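PDB 2VPZ: hypothetical membrane spanning protein from Thermus thermophilus, which is probably the membrane-anchor subunit of a polysulfide reductase complex, binding quinones and passing electrons from quinol to its partner subunits. Local coordinates for residues C[19-22]-C[23-27]. Numbering follows the deposited sequence.
Sequences ALHF and VLVGL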
# COMPACT_ATOMS: atom_id res chain seq x y z
N ALA C 19 -20.53 19.53 29.45
CA ALA C 19 -20.05 18.64 30.51
C ALA C 19 -20.95 18.80 31.76
O ALA C 19 -21.17 17.87 32.54
CB ALA C 19 -18.57 18.93 30.86
N LEU C 20 -21.46 20.03 31.93
CA LEU C 20 -22.40 20.41 32.98
C LEU C 20 -23.71 19.61 32.66
O LEU C 20 -24.28 18.94 33.54
CB LEU C 20 -22.65 21.93 32.98
CG LEU C 20 -23.08 22.71 34.26
CD1 LEU C 20 -24.09 23.84 33.90
CD2 LEU C 20 -23.68 21.73 35.30
N HIS C 21 -24.19 19.68 31.42
CA HIS C 21 -25.40 18.93 31.03
C HIS C 21 -25.18 17.44 31.42
O HIS C 21 -26.09 16.78 31.95
CB HIS C 21 -25.71 19.02 29.50
CG HIS C 21 -26.43 17.86 28.92
ND1 HIS C 21 -27.71 17.92 28.44
CD2 HIS C 21 -26.04 16.59 28.76
CE1 HIS C 21 -28.10 16.73 28.03
NE2 HIS C 21 -27.09 15.90 28.22
N PHE C 22 -23.98 16.93 31.17
CA PHE C 22 -23.65 15.54 31.50
C PHE C 22 -23.76 15.20 33.00
O PHE C 22 -24.24 14.14 33.35
CB PHE C 22 -22.27 15.15 30.94
CG PHE C 22 -22.31 14.42 29.62
CD1 PHE C 22 -22.46 15.11 28.41
CD2 PHE C 22 -22.22 13.02 29.58
CE1 PHE C 22 -22.53 14.42 27.17
CE2 PHE C 22 -22.28 12.31 28.36
CZ PHE C 22 -22.44 13.01 27.15
N VAL C 23 -23.32 16.09 33.88
CA VAL C 23 -23.45 15.85 35.31
C VAL C 23 -24.95 15.90 35.70
O VAL C 23 -25.43 15.09 36.48
CB VAL C 23 -22.66 16.91 36.18
CG1 VAL C 23 -23.02 16.76 37.69
CG2 VAL C 23 -21.15 16.78 35.96
N LEU C 24 -25.67 16.84 35.10
CA LEU C 24 -27.09 17.05 35.42
C LEU C 24 -28.05 15.90 35.00
O LEU C 24 -28.86 15.45 35.82
CB LEU C 24 -27.59 18.43 34.93
CG LEU C 24 -27.82 19.55 35.97
CD1 LEU C 24 -26.61 19.65 36.93
CD2 LEU C 24 -28.08 20.92 35.29
N VAL C 25 -27.97 15.44 33.75
CA VAL C 25 -28.82 14.34 33.28
C VAL C 25 -28.58 13.05 34.13
O VAL C 25 -29.45 12.17 34.19
CB VAL C 25 -28.60 14.06 31.73
CG1 VAL C 25 -27.27 13.36 31.49
CG2 VAL C 25 -29.77 13.24 31.16
N GLY C 26 -27.42 12.96 34.80
CA GLY C 26 -27.08 11.85 35.69
C GLY C 26 -28.01 11.92 36.90
O GLY C 26 -28.70 10.95 37.26
N LEU C 27 -28.01 13.10 37.52
CA LEU C 27 -28.87 13.48 38.66
C LEU C 27 -30.34 13.30 38.28
O LEU C 27 -31.12 12.68 39.00
CB LEU C 27 -28.71 14.95 39.01
CG LEU C 27 -27.90 15.27 40.26
CD1 LEU C 27 -27.78 16.79 40.44
CD2 LEU C 27 -28.58 14.61 41.48
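H21 and V25 meet one turn apart on helix 16-41, both through the backbone and through their side chains. V25 N donates to H21 O at 2.9 Å with an N-H...O angle of 176°, the straightest of three successive i to i+4 bonds here. L24 N reaches L20 O at 3.0 Å, again nearly straight. The first of the series is more bent: V23 N to A19 O spans 3.1 Å at 146°, with the donor tilted from the carbonyl plane. Three carbonyls and three amides are thereby satisfied within this largely buried contact. F22 O lacks an equally close amide partner ahead of it, since G26 N stands 3.7 Å from it; G26 N and L27 N each make a weak bond to V23 O.

Apolar groups line the same turn. L20 CD2 lies 3.9 Å from L24 CD1, two leucines alongside each other and pointing the same way, with L20 also packing on I63 of helix 46-65. V25 CG1, placed between its own backbone N and carbonyl carbon (chi1 74°), is turned back along the helix; it sits 3.6 Å from F22 O and comes within 4.1 Å of H21 NE2, approaching the imidazole obliquely. The ring nitrogen H21 NE2 has its polar partner elsewhere, in a weak hydrogen bond to Y130 OH of helix 117-136.

The three successive i to i+4 bonds mark alpha-helix over these residues, in a segment predicted to span the membrane, and the bonding weakens at G26 and L27. Its H21 face belongs to the quinone site of this polysulfide reductase family protein: H21 contacts ubiquinone-1 and Y130 binds quinones when they are present.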